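Local coordinates for putative tryptophan halogenase (Xanthomonas campestris pv. campestris, PDB 6Y1W), which is a flavin-dependent halogenase that probably uses reduced FAD, oxygen and halide to halogenate an aromatic substrate, at residues A[79-82]-A[87-90]; A[150-155]-A[493-498]; A[73-78]-A[175-180]; A[67-72]-A[353-358]; A[102-107]-A[450-455]. All blocks are in the same frame, centred on the assembly; numbering follows the deposited sequence.

Contact 1: residues A[79-82]-A[87-90]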
# COMPACT_ATOMS: atom_id res chain seq x y z
N GLN A 79 16.30 -26.51 -7.73
CA GLN A 79 17.49 -26.92 -6.98
C GLN A 79 17.27 -26.75 -5.48
O GLN A 79 17.56 -27.65 -4.69
CB GLN A 79 18.67 -26.09 -7.48
CG GLN A 79 19.97 -26.20 -6.74
CD GLN A 79 20.90 -25.05 -7.16
OE1 GLN A 79 21.52 -24.39 -6.33
NE2 GLN A 79 20.94 -24.78 -8.47
N PHE A 80 16.70 -25.59 -5.10
CA PHE A 80 16.37 -25.34 -3.70
C PHE A 80 15.40 -26.40 -3.16
O PHE A 80 15.58 -26.92 -2.06
CB PHE A 80 15.78 -23.92 -3.59
CG PHE A 80 14.66 -23.81 -2.59
CD1 PHE A 80 14.93 -23.95 -1.22
CD2 PHE A 80 13.36 -23.58 -3.01
CE1 PHE A 80 13.90 -23.87 -0.28
CE2 PHE A 80 12.32 -23.50 -2.08
CZ PHE A 80 12.58 -23.66 -0.74
N MET A 81 14.34 -26.74 -3.93
CA MET A 81 13.34 -27.68 -3.43
C MET A 81 13.92 -29.09 -3.28
O MET A 81 13.67 -29.78 -2.28
CB MET A 81 12.13 -27.69 -4.37
CG MET A 81 11.30 -26.41 -4.28
SD MET A 81 9.76 -26.53 -5.21
CE MET A 81 8.79 -27.67 -4.17
N ALA A 82 14.69 -29.54 -4.27
CA ALA A 82 15.29 -30.86 -4.16
C ALA A 82 16.25 -30.92 -2.99
O ALA A 82 16.34 -31.95 -2.32
CB ALA A 82 16.05 -31.19 -5.45
N THR A 87 8.04 -29.64 -0.78
CA THR A 87 6.85 -29.86 -1.60
C THR A 87 6.14 -28.52 -1.81
O THR A 87 6.50 -27.51 -1.21
CB THR A 87 5.87 -30.87 -0.95
OG1 THR A 87 5.36 -30.32 0.28
CG2 THR A 87 6.58 -32.24 -0.62
N PHE A 88 5.12 -28.53 -2.64
CA PHE A 88 4.38 -27.30 -2.88
C PHE A 88 3.22 -27.13 -1.90
O PHE A 88 2.63 -28.11 -1.41
CB PHE A 88 3.85 -27.26 -4.33
CG PHE A 88 4.94 -27.14 -5.35
CD1 PHE A 88 5.52 -25.88 -5.61
CD2 PHE A 88 5.42 -28.25 -6.02
CE1 PHE A 88 6.56 -25.75 -6.52
CE2 PHE A 88 6.48 -28.11 -6.94
CZ PHE A 88 7.04 -26.87 -7.19
N LYS A 89 2.89 -25.86 -1.64
CA LYS A 89 1.80 -25.51 -0.73
C LYS A 89 0.91 -24.50 -1.41
O LYS A 89 1.41 -23.49 -1.91
CB LYS A 89 2.38 -24.88 0.56
CG LYS A 89 1.29 -24.36 1.50
CD LYS A 89 1.93 -23.62 2.67
CE LYS A 89 0.82 -22.91 3.51
NZ LYS A 89 1.46 -21.83 4.39
N VAL A 90 -0.41 -24.75 -1.42
CA VAL A 90 -1.36 -23.78 -1.97
C VAL A 90 -2.33 -23.25 -0.92
O VAL A 90 -3.17 -22.41 -1.26
CB VAL A 90 -2.15 -24.35 -3.17
CG1 VAL A 90 -1.20 -24.68 -4.31
CG2 VAL A 90 -2.93 -25.61 -2.74

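Contact 2: residues A[150-155]-A[493-498]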
# COMPACT_ATOMS: atom_id res chain seq x y z
N ARG A 150 -3.45 -31.47 -6.43
CA ARG A 150 -2.85 -31.22 -7.74
C ARG A 150 -1.98 -29.97 -7.72
O ARG A 150 -2.26 -29.01 -6.99
CB ARG A 150 -3.95 -31.07 -8.80
CG ARG A 150 -4.80 -32.31 -8.97
CD ARG A 150 -5.77 -32.14 -10.11
NE ARG A 150 -6.56 -33.35 -10.33
CZ ARG A 150 -6.21 -34.33 -11.15
NH1 ARG A 150 -5.08 -34.27 -11.85
NH2 ARG A 150 -7.00 -35.40 -11.27
N PHE A 151 -0.92 -29.96 -8.55
CA PHE A 151 -0.08 -28.77 -8.66
C PHE A 151 0.73 -28.83 -9.94
O PHE A 151 1.34 -29.87 -10.25
CB PHE A 151 0.91 -28.60 -7.48
CG PHE A 151 1.74 -27.35 -7.62
CD1 PHE A 151 1.23 -26.14 -7.15
CD2 PHE A 151 2.95 -27.34 -8.31
CE1 PHE A 151 1.94 -24.97 -7.34
CE2 PHE A 151 3.66 -26.17 -8.51
CZ PHE A 151 3.14 -24.97 -8.03
N ALA A 152 0.79 -27.70 -10.63
CA ALA A 152 1.87 -27.36 -11.57
C ALA A 152 1.89 -25.84 -11.70
O ALA A 152 0.93 -25.18 -11.35
CB ALA A 152 1.65 -28.05 -12.93
N HIS A 153 3.01 -25.28 -12.20
CA HIS A 153 3.03 -23.85 -12.46
C HIS A 153 2.10 -23.53 -13.62
O HIS A 153 1.95 -24.32 -14.55
CB HIS A 153 4.43 -23.33 -12.83
CG HIS A 153 5.48 -23.66 -11.82
ND1 HIS A 153 6.20 -24.84 -11.86
CD2 HIS A 153 5.93 -22.98 -10.75
CE1 HIS A 153 7.06 -24.86 -10.86
NE2 HIS A 153 6.91 -23.74 -10.16
N LEU A 154 1.52 -22.34 -13.58
CA LEU A 154 0.72 -21.88 -14.71
C LEU A 154 1.34 -20.63 -15.32
O LEU A 154 2.03 -19.87 -14.63
CB LEU A 154 -0.72 -21.59 -14.28
CG LEU A 154 -1.57 -22.84 -14.06
CD1 LEU A 154 -2.95 -22.48 -13.48
CD2 LEU A 154 -1.70 -23.60 -15.39
N PRO A 155 1.08 -20.37 -16.61
CA PRO A 155 1.68 -19.18 -17.25
C PRO A 155 1.34 -17.90 -16.50
O PRO A 155 0.27 -17.76 -15.91
CB PRO A 155 1.05 -19.19 -18.65
CG PRO A 155 0.70 -20.61 -18.90
CD PRO A 155 0.32 -21.19 -17.56
N ALA A 493 2.41 -35.45 -6.56
CA ALA A 493 3.55 -36.37 -6.55
C ALA A 493 4.15 -36.53 -7.93
O ALA A 493 5.37 -36.62 -8.07
CB ALA A 493 3.11 -37.74 -6.02
N GLU A 494 3.30 -36.55 -8.97
CA GLU A 494 3.84 -36.66 -10.32
C GLU A 494 4.62 -35.41 -10.69
O GLU A 494 5.69 -35.49 -11.31
CB GLU A 494 2.70 -36.90 -11.32
CG GLU A 494 2.30 -38.36 -11.36
CD GLU A 494 1.03 -38.59 -12.14
OE1 GLU A 494 0.29 -39.55 -11.79
OE2 GLU A 494 0.78 -37.82 -13.10
N PHE A 495 4.12 -34.24 -10.31
CA PHE A 495 4.85 -33.03 -10.61
C PHE A 495 6.19 -32.98 -9.87
O PHE A 495 7.22 -32.65 -10.45
CB PHE A 495 4.00 -31.79 -10.30
CG PHE A 495 4.61 -30.54 -10.83
CD1 PHE A 495 4.52 -30.25 -12.20
CD2 PHE A 495 5.33 -29.70 -10.01
CE1 PHE A 495 5.15 -29.11 -12.72
CE2 PHE A 495 5.95 -28.57 -10.52
CZ PHE A 495 5.86 -28.27 -11.88
N LEU A 496 6.19 -33.34 -8.58
CA LEU A 496 7.44 -33.35 -7.81
C LEU A 496 8.48 -34.28 -8.45
O LEU A 496 9.65 -33.92 -8.57
CB LEU A 496 7.17 -33.78 -6.38
CG LEU A 496 6.26 -32.84 -5.56
CD1 LEU A 496 5.84 -33.55 -4.28
CD2 LEU A 496 7.10 -31.57 -5.21
N ARG A 497 8.05 -35.48 -8.80
CA ARG A 497 8.98 -36.45 -9.37
C ARG A 497 9.66 -35.90 -10.63
O ARG A 497 10.83 -36.21 -10.89
CB ARG A 497 8.24 -37.73 -9.71
CG ARG A 497 8.23 -38.73 -8.57
CD ARG A 497 7.81 -40.11 -9.05
NE ARG A 497 6.37 -40.18 -9.30
CZ ARG A 497 5.47 -40.45 -8.36
NH1 ARG A 497 5.87 -40.66 -7.11
NH2 ARG A 497 4.18 -40.50 -8.67
N ARG A 498 8.93 -35.13 -11.43
CA ARG A 498 9.50 -34.58 -12.66
C ARG A 498 10.25 -33.27 -12.46
O ARG A 498 11.19 -32.97 -13.21
CB ARG A 498 8.41 -34.34 -13.72
CG ARG A 498 7.49 -35.52 -13.96
CD ARG A 498 6.63 -35.32 -15.21
NE ARG A 498 5.77 -34.14 -15.14
CZ ARG A 498 4.44 -34.17 -15.26
NH1 ARG A 498 3.73 -33.05 -15.19
NH2 ARG A 498 3.82 -35.33 -15.45

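Contact 3: residues A[73-78]-A[175-180]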
# COMPACT_ATOMS: atom_id res chain seq x y z
N LEU A 73 17.51 -13.29 -4.96
CA LEU A 73 18.84 -13.87 -4.73
C LEU A 73 19.31 -14.70 -5.92
O LEU A 73 20.46 -15.16 -5.92
CB LEU A 73 18.83 -14.75 -3.46
CG LEU A 73 19.13 -14.02 -2.15
CD1 LEU A 73 18.20 -12.84 -1.92
CD2 LEU A 73 19.11 -14.97 -0.92
N GLU A 74 18.45 -14.88 -6.93
CA GLU A 74 18.74 -15.76 -8.07
C GLU A 74 19.08 -17.19 -7.61
O GLU A 74 20.03 -17.82 -8.09
CB GLU A 74 19.86 -15.15 -8.93
CG GLU A 74 19.41 -13.80 -9.44
CD GLU A 74 20.45 -13.15 -10.30
OE1 GLU A 74 21.20 -12.36 -9.75
OE2 GLU A 74 20.54 -13.43 -11.50
N ILE A 75 18.25 -17.69 -6.70
CA ILE A 75 18.26 -19.08 -6.28
C ILE A 75 17.27 -19.83 -7.14
O ILE A 75 16.13 -19.39 -7.28
CB ILE A 75 17.91 -19.20 -4.79
CG1 ILE A 75 19.11 -18.74 -3.98
CG2 ILE A 75 17.44 -20.66 -4.42
CD1 ILE A 75 18.81 -18.63 -2.48
N ASP A 76 17.73 -20.93 -7.77
CA ASP A 76 16.88 -21.74 -8.64
C ASP A 76 15.88 -22.55 -7.82
O ASP A 76 16.27 -23.30 -6.92
CB ASP A 76 17.76 -22.69 -9.47
CG ASP A 76 16.93 -23.58 -10.37
OD1 ASP A 76 16.38 -23.06 -11.37
OD2 ASP A 76 16.78 -24.78 -10.07
N GLU A 77 14.60 -22.45 -8.19
CA GLU A 77 13.55 -23.07 -7.37
C GLU A 77 13.68 -24.59 -7.32
O GLU A 77 13.65 -25.18 -6.23
CB GLU A 77 12.18 -22.67 -7.89
CG GLU A 77 11.08 -23.34 -7.11
CD GLU A 77 9.71 -22.96 -7.62
OE1 GLU A 77 9.33 -23.47 -8.69
OE2 GLU A 77 9.04 -22.11 -6.96
N ALA A 78 13.87 -25.25 -8.47
CA ALA A 78 13.94 -26.71 -8.44
C ALA A 78 15.15 -27.20 -7.63
O ALA A 78 15.05 -28.20 -6.91
CB ALA A 78 13.94 -27.29 -9.87
N ARG A 175 23.79 -21.62 3.67
CA ARG A 175 25.17 -21.49 4.10
C ARG A 175 26.11 -21.70 2.92
O ARG A 175 27.09 -20.95 2.74
CB ARG A 175 25.50 -22.51 5.18
CG ARG A 175 27.01 -22.55 5.49
CD ARG A 175 27.28 -23.44 6.72
NE ARG A 175 28.67 -23.85 6.70
CZ ARG A 175 29.17 -24.79 7.51
NH1 ARG A 175 28.40 -25.38 8.40
NH2 ARG A 175 30.47 -25.13 7.41
N ARG A 176 25.84 -22.73 2.12
CA ARG A 176 26.65 -23.00 0.93
C ARG A 176 26.61 -21.81 -0.03
O ARG A 176 27.65 -21.34 -0.52
CB ARG A 176 26.14 -24.25 0.22
CG ARG A 176 26.44 -25.55 0.91
CD ARG A 176 25.97 -26.75 0.06
NE ARG A 176 25.33 -27.78 0.88
CZ ARG A 176 25.99 -28.56 1.73
NH1 ARG A 176 27.30 -28.44 1.87
NH2 ARG A 176 25.33 -29.47 2.44
N PHE A 177 25.41 -21.32 -0.29
CA PHE A 177 25.25 -20.11 -1.12
C PHE A 177 26.07 -18.93 -0.58
O PHE A 177 26.75 -18.23 -1.35
CB PHE A 177 23.75 -19.82 -1.16
CG PHE A 177 23.33 -18.59 -1.96
CD1 PHE A 177 23.35 -17.31 -1.36
CD2 PHE A 177 22.85 -18.68 -3.26
CE1 PHE A 177 22.92 -16.18 -2.05
CE2 PHE A 177 22.42 -17.52 -3.96
CZ PHE A 177 22.46 -16.28 -3.36
N SER A 178 25.98 -18.69 0.72
CA SER A 178 26.63 -17.55 1.36
C SER A 178 28.15 -17.65 1.33
O SER A 178 28.84 -16.65 1.09
CB SER A 178 26.17 -17.45 2.82
OG SER A 178 24.75 -17.24 2.92
N GLU A 179 28.69 -18.83 1.64
CA GLU A 179 30.14 -18.97 1.62
C GLU A 179 30.68 -18.69 0.22
O GLU A 179 31.80 -18.17 0.08
CB GLU A 179 30.51 -20.36 2.15
CG GLU A 179 30.23 -20.47 3.64
CD GLU A 179 30.48 -21.86 4.22
OE1 GLU A 179 30.63 -22.83 3.46
OE2 GLU A 179 30.51 -21.93 5.46
N GLY A 180 29.88 -18.99 -0.81
CA GLY A 180 30.25 -18.70 -2.19
C GLY A 180 30.37 -17.22 -2.50
O GLY A 180 31.11 -16.84 -3.41

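Contact 4: residues A[67-72]-A[353-358]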
# COMPACT_ATOMS: atom_id res chain seq x y z
N VAL A 67 9.03 -17.12 -2.59
CA VAL A 67 9.29 -17.26 -4.02
C VAL A 67 9.99 -16.01 -4.53
O VAL A 67 10.96 -16.07 -5.30
CB VAL A 67 7.98 -17.53 -4.79
CG1 VAL A 67 8.27 -17.79 -6.27
CG2 VAL A 67 7.24 -18.71 -4.20
N THR A 68 9.49 -14.85 -4.12
CA THR A 68 10.15 -13.60 -4.49
C THR A 68 11.55 -13.50 -3.91
O THR A 68 12.47 -13.03 -4.60
CB THR A 68 9.27 -12.44 -4.01
OG1 THR A 68 8.00 -12.54 -4.65
CG2 THR A 68 9.92 -11.09 -4.36
N PHE A 69 11.75 -13.88 -2.64
CA PHE A 69 13.10 -13.86 -2.06
C PHE A 69 14.11 -14.60 -2.94
O PHE A 69 15.23 -14.12 -3.19
CB PHE A 69 13.05 -14.52 -0.66
CG PHE A 69 14.31 -14.32 0.20
CD1 PHE A 69 14.73 -13.05 0.56
CD2 PHE A 69 15.03 -15.44 0.65
CE1 PHE A 69 15.86 -12.88 1.41
CE2 PHE A 69 16.17 -15.29 1.47
CZ PHE A 69 16.57 -14.02 1.85
N HIS A 70 13.73 -15.78 -3.43
CA HIS A 70 14.67 -16.54 -4.24
C HIS A 70 14.88 -15.90 -5.60
O HIS A 70 15.99 -15.99 -6.14
CB HIS A 70 14.19 -18.00 -4.36
CG HIS A 70 14.31 -18.72 -3.06
ND1 HIS A 70 13.77 -19.96 -2.83
CD2 HIS A 70 14.97 -18.37 -1.93
CE1 HIS A 70 14.07 -20.34 -1.60
NE2 HIS A 70 14.79 -19.40 -1.03
N ARG A 71 13.88 -15.20 -6.12
CA ARG A 71 14.10 -14.42 -7.33
C ARG A 71 15.10 -13.31 -7.11
O ARG A 71 15.93 -13.03 -7.99
CB ARG A 71 12.79 -13.85 -7.84
CG ARG A 71 11.96 -14.92 -8.41
CD ARG A 71 10.92 -14.40 -9.37
NE ARG A 71 10.15 -15.56 -9.79
CZ ARG A 71 8.86 -15.73 -9.54
NH1 ARG A 71 8.18 -14.79 -8.89
NH2 ARG A 71 8.28 -16.85 -9.95
N LEU A 72 15.02 -12.62 -5.97
CA LEU A 72 15.99 -11.55 -5.70
C LEU A 72 17.39 -12.13 -5.59
O LEU A 72 18.36 -11.51 -6.04
CB LEU A 72 15.65 -10.81 -4.39
CG LEU A 72 14.23 -10.26 -4.26
CD1 LEU A 72 14.04 -9.60 -2.89
CD2 LEU A 72 13.89 -9.31 -5.39
N LEU A 353 8.77 -13.38 8.20
CA LEU A 353 9.18 -12.26 9.04
C LEU A 353 10.68 -12.10 9.05
O LEU A 353 11.16 -10.98 9.15
CB LEU A 353 8.64 -12.43 10.46
CG LEU A 353 7.15 -12.08 10.51
CD1 LEU A 353 6.54 -12.66 11.80
CD2 LEU A 353 6.86 -10.59 10.38
N ILE A 354 11.44 -13.20 8.95
CA ILE A 354 12.89 -13.09 8.74
C ILE A 354 13.18 -12.37 7.44
O ILE A 354 13.98 -11.43 7.38
CB ILE A 354 13.54 -14.49 8.76
CG1 ILE A 354 13.42 -15.10 10.17
CG2 ILE A 354 15.04 -14.34 8.41
CD1 ILE A 354 13.77 -16.62 10.20
N GLN A 355 12.55 -12.83 6.35
CA GLN A 355 12.78 -12.24 5.04
C GLN A 355 12.45 -10.75 5.05
O GLN A 355 13.21 -9.94 4.50
CB GLN A 355 11.93 -12.94 3.99
CG GLN A 355 11.81 -12.15 2.69
CD GLN A 355 11.03 -12.91 1.64
OE1 GLN A 355 10.87 -14.15 1.72
NE2 GLN A 355 10.57 -12.19 0.60
N ARG A 356 11.32 -10.37 5.67
CA ARG A 356 10.99 -8.93 5.69
C ARG A 356 12.06 -8.12 6.40
O ARG A 356 12.42 -7.02 5.97
CB ARG A 356 9.63 -8.69 6.36
CG ARG A 356 8.45 -9.24 5.58
CD ARG A 356 8.28 -8.57 4.20
NE ARG A 356 8.19 -7.13 4.38
CZ ARG A 356 8.85 -6.23 3.66
NH1 ARG A 356 9.69 -6.62 2.69
NH2 ARG A 356 8.69 -4.93 3.92
N GLY A 357 12.55 -8.62 7.53
CA GLY A 357 13.57 -7.88 8.25
C GLY A 357 14.82 -7.71 7.41
O GLY A 357 15.47 -6.66 7.45
N ILE A 358 15.18 -8.75 6.64
CA ILE A 358 16.38 -8.71 5.80
C ILE A 358 16.18 -7.77 4.62
O ILE A 358 17.03 -6.91 4.32
CB ILE A 358 16.72 -10.14 5.31
CG1 ILE A 358 17.13 -11.04 6.46
CG2 ILE A 358 17.82 -10.08 4.20
CD1 ILE A 358 17.08 -12.54 6.10

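Contact 5: residues A[102-107]-A[450-455]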
# COMPACT_ATOMS: atom_id res chain seq x y z
N ARG A 102 -16.65 -28.35 11.73
CA ARG A 102 -16.87 -27.37 10.67
C ARG A 102 -15.52 -26.86 10.22
O ARG A 102 -14.82 -26.20 11.00
CB ARG A 102 -17.74 -26.22 11.14
CG ARG A 102 -19.12 -26.76 11.58
CD ARG A 102 -20.12 -25.67 11.80
NE ARG A 102 -20.65 -25.14 10.53
CZ ARG A 102 -21.64 -24.26 10.47
NH1 ARG A 102 -22.21 -23.84 11.61
NH2 ARG A 102 -22.07 -23.81 9.30
N HIS A 103 -15.20 -27.12 8.96
CA HIS A 103 -13.87 -26.93 8.39
C HIS A 103 -13.93 -25.98 7.21
O HIS A 103 -14.98 -25.77 6.61
CB HIS A 103 -13.29 -28.28 7.94
CG HIS A 103 -13.48 -29.36 8.94
ND1 HIS A 103 -13.15 -29.20 10.27
CD2 HIS A 103 -14.03 -30.59 8.83
CE1 HIS A 103 -13.42 -30.31 10.93
NE2 HIS A 103 -13.97 -31.17 10.08
N TYR A 104 -12.78 -25.40 6.86
CA TYR A 104 -12.68 -24.61 5.64
C TYR A 104 -11.21 -24.55 5.26
O TYR A 104 -10.35 -25.01 6.01
CB TYR A 104 -13.26 -23.17 5.82
CG TYR A 104 -12.37 -22.28 6.69
CD1 TYR A 104 -12.39 -22.36 8.09
CD2 TYR A 104 -11.49 -21.38 6.11
CE1 TYR A 104 -11.56 -21.59 8.87
CE2 TYR A 104 -10.65 -20.62 6.88
CZ TYR A 104 -10.68 -20.71 8.26
OH TYR A 104 -9.83 -19.93 9.04
N ILE A 105 -10.94 -23.97 4.08
CA ILE A 105 -9.56 -23.79 3.60
C ILE A 105 -9.28 -22.31 3.41
O ILE A 105 -10.10 -21.57 2.82
CB ILE A 105 -9.32 -24.55 2.28
CG1 ILE A 105 -9.44 -26.06 2.52
CG2 ILE A 105 -7.94 -24.23 1.67
CD1 ILE A 105 -9.59 -26.84 1.19
N HIS A 106 -8.10 -21.88 3.89
CA HIS A 106 -7.56 -20.56 3.62
C HIS A 106 -6.47 -20.77 2.57
O HIS A 106 -5.38 -21.24 2.90
CB HIS A 106 -6.97 -19.94 4.89
CG HIS A 106 -6.30 -18.63 4.66
ND1 HIS A 106 -5.46 -18.06 5.59
CD2 HIS A 106 -6.32 -17.79 3.60
CE1 HIS A 106 -5.00 -16.91 5.12
NE2 HIS A 106 -5.50 -16.73 3.90
N SER A 107 -6.76 -20.38 1.34
CA SER A 107 -5.83 -20.65 0.24
C SER A 107 -5.15 -19.37 -0.18
O SER A 107 -5.56 -18.26 0.18
CB SER A 107 -6.55 -21.27 -0.96
OG SER A 107 -7.35 -20.31 -1.63
N LEU A 450 -15.34 -15.52 6.61
CA LEU A 450 -16.48 -16.35 6.23
C LEU A 450 -16.32 -17.76 6.77
O LEU A 450 -17.29 -18.36 7.28
CB LEU A 450 -16.60 -16.41 4.71
CG LEU A 450 -17.28 -15.30 3.95
CD1 LEU A 450 -17.18 -15.60 2.45
CD2 LEU A 450 -18.74 -15.20 4.41
N GLY A 451 -15.11 -18.31 6.65
CA GLY A 451 -14.87 -19.68 7.10
C GLY A 451 -15.10 -19.90 8.58
O GLY A 451 -15.52 -20.99 9.00
N GLN A 452 -14.80 -18.90 9.40
CA GLN A 452 -14.95 -18.99 10.84
C GLN A 452 -16.27 -18.37 11.32
O GLN A 452 -16.45 -18.20 12.53
CB GLN A 452 -13.75 -18.39 11.54
CG GLN A 452 -12.49 -19.18 11.09
CD GLN A 452 -11.34 -19.24 12.06
OE1 GLN A 452 -10.26 -19.69 11.67
NE2 GLN A 452 -11.55 -18.89 13.34
N GLY A 453 -17.20 -18.11 10.41
CA GLY A 453 -18.59 -17.91 10.81
C GLY A 453 -19.04 -16.49 11.02
O GLY A 453 -20.09 -16.28 11.65
N ILE A 454 -18.28 -15.51 10.54
CA ILE A 454 -18.79 -14.14 10.51
C ILE A 454 -19.72 -14.02 9.31
O ILE A 454 -19.31 -14.25 8.17
CB ILE A 454 -17.63 -13.13 10.44
CG1 ILE A 454 -16.58 -13.41 11.52
CG2 ILE A 454 -18.18 -11.70 10.55
CD1 ILE A 454 -17.09 -13.38 12.97
N VAL A 455 -20.98 -13.66 9.56
CA VAL A 455 -21.98 -13.67 8.51
C VAL A 455 -22.35 -12.22 8.18
O VAL A 455 -23.00 -11.56 8.99
CB VAL A 455 -23.24 -14.44 8.94
CG1 VAL A 455 -24.19 -14.54 7.76
CG2 VAL A 455 -22.85 -15.81 9.48

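Contact 1: residues A[79-82]-A[87-90]
A Met-aromatic contact between M81 and F88 ties helix 77-83 to the short strand 87-89 that follows it, and it shows how a thioether can close a tight helix-to-strand connection. M81 leaves the helix extended through CG and then bends at its last torsion (chi3 72°), which lays the methyl group on the phenylalanine. CE comes down over the middle of one face, 3.6 Å from the F88 ring centroid and only 11° from the normal, as a CH-pi contact. SD is more oblique and nearer the rim, 3.4 Å from F88 CZ. The same methyl also meets the backbone, with M81 CE 3.6 Å from T87 C. F88 belongs to a wider aromatic group and stacks with F151, while its backbone N is bonded to H492 NE2. K89, the predicted catalytic lysine, comes next in the strand. With no hydrogen bond between the segments, this buried contact probably depends on dispersion and the close fit of methyl and sulfur to the ring.

Contact 2: residues A[150-155]-A[493-498]
With CG turned opposite the backbone N, F151 (chi1 -178°) and F495 (chi1 -169°) bring their rings together between loop 150-155 and helix 492-499, where H153 joins them in an aromatic cluster. F151 offers an edge to the face of F495 in an offset edge-to-face pair, the planes at 71° and the centroids 5.5 Å apart; F151 CD2 and F495 CD2 lie 3.8 Å from each other. Backbone also enters the packing: A152 CA sits over the face of F495, 4.0 Å from the ring centroid, as a CH-pi contact, while A152 CB meets F495 CE1 at 3.7 Å. The imidazole approaches obliquely, H153 ND1 being 3.4 Å from F495 CZ, and its other nitrogen, NE2, is bonded to E77. Y499, one turn further along the helix, meets both H153 and F495. The price of this apolar packing is borne by one carbonyl: F151 O is buried with no polar partner in the model, 3.3 Å from F495 CB.

Contact 3: residues A[73-78]-A[175-180]
F177 reaches from helix 167-180 into the turn that joins helices 65-73 and 77-83, where its ring packs against L73 and I75. From CB, CG runs opposite the backbone N (chi1 180°), which points the ring toward these two residues. Along one side of the ring I75 does the touching: its CG1 lies 3.8 Å from F177 CD2 and, one carbon further out, 3.5 Å from F177 CE2. I75 CD1 continues over the face, toward the rim, 4.2 Å from the F177 centroid in a CH-pi contact. At the tip, F177 CZ meets L73 O at 3.4 Å, near the ring plane, and L73 CB at 3.9 Å. The remaining outer carbon, F177 CE1, has L73 CD2 at 4.2 Å. Beyond this turn, F177 also packs on A33 of helix 25-39. On its own helix, a salt bridge joins R175 NE and E179 OE2 (2.9 Å) one turn apart. The backbone that receives the ring is a Schellman motif: E74, with positive phi, ends the first helix through I75 N to H70 O and E74 N to R71 O, and D76 then N-caps the next helix.

Contact 4: residues A[67-72]-A[353-358]
F69 of helix 65-73 and Q355 of helix 350-363 lie alongside each other, running in opposite directions, at a buried junction near I351 and A27, which are predicted to bind FAD. Between the two segments the contact is van der Waals packing. Q355 has CG opposite its backbone N (chi1 164°) and is extended beyond, which lays its methylene along the ring and its amide against F69 CB. Thus Q355 CG is 3.7 Å from F69 CD1, and Q355 CD is 3.5 Å from F69 CB. Amide and ring planes are inclined by only 26°, and Q355 OE1 comes within 3.2 Å of F69 CB. A looser apolar contact lies further along, where I358 CG2 approaches the ring edge, 4.4 Å from F69 CE1. M30 of helix 25-39 packs against both F69 and I358. Polar bonding begins just outside 67-72: Q355 NE2 bonds S65 O, at the start of the same helix, and a sulfonate oxygen of a MES molecule, probably from the crystallisation liquor, which R356 also holds by a salt bridge. Packing on F69 and the S65 bond together connect the helices, and the NE2 partners probably help to set the turn of the amide.

Contact 5: residues A[102-107]-A[450-455]
Y104 spreads one face of its ring over the backbone of G451, where helix 442-451 ends beside the edge strand 102-107. With no side chain in the way, G451 CA approaches to 3.8 Å from the ring centroid, 19° from the normal and displaced toward the rim, giving a CH-pi contact; Y104 CG is its nearest ring atom at 3.6 Å. The carbonyl follows, G451 O lying 3.5 Å from Y104 CD1. Further along the ring Q452 takes over: its CG is 3.4 Å from Y104 CE1, and its extended chain carries the amide on to the phenol. There Y104 OH donates a hydrogen bond to Q452 OE1 (2.7 Å), meeting it in the carbonyl plane on a lone pair, at a C=O...donor angle of 119°. Y104 can lie this way because its CG stands between the backbone N and the carbonyl carbon (chi1 72°). The amide has three polar partners, Y104 OH and H395 ND1 at OE1 and A398 O at NE2, which probably hold it in one orientation. Two residues along the strand, H106 bonds E347, a predicted tryptophan-binding residue, and touches a bound butanediol. The helix end is a Schellman motif, with G453 at positive phi, G453 N bonded to L450 O and I454 N to M449 O, set against the strand that edges, within this chain, the mixed sheet holding 91-99.

Contacts 1, 3 and 4 are buried and follow one another along the consecutive helices 65-73 and 77-83: contact 4 uses the first helix, contact 3 the turn between them, contact 1 the second. The turn's capping bonds join contacts 3 and 4, and F80 packs on both I75 and H70. Contact 2 is only partly buried and shares an aromatic cluster with contact 1; a histidine-glutamate bond links it to contact 3. Contact 5, also partly buried, meets contact 1 at one point, where S107 packs on V90, and lies across the chain's centre from contact 3. It alone has a hydrogen bond between its segments; the other four rely there on packing, though contact 4 has a helix-to-helix bond just beyond its segment.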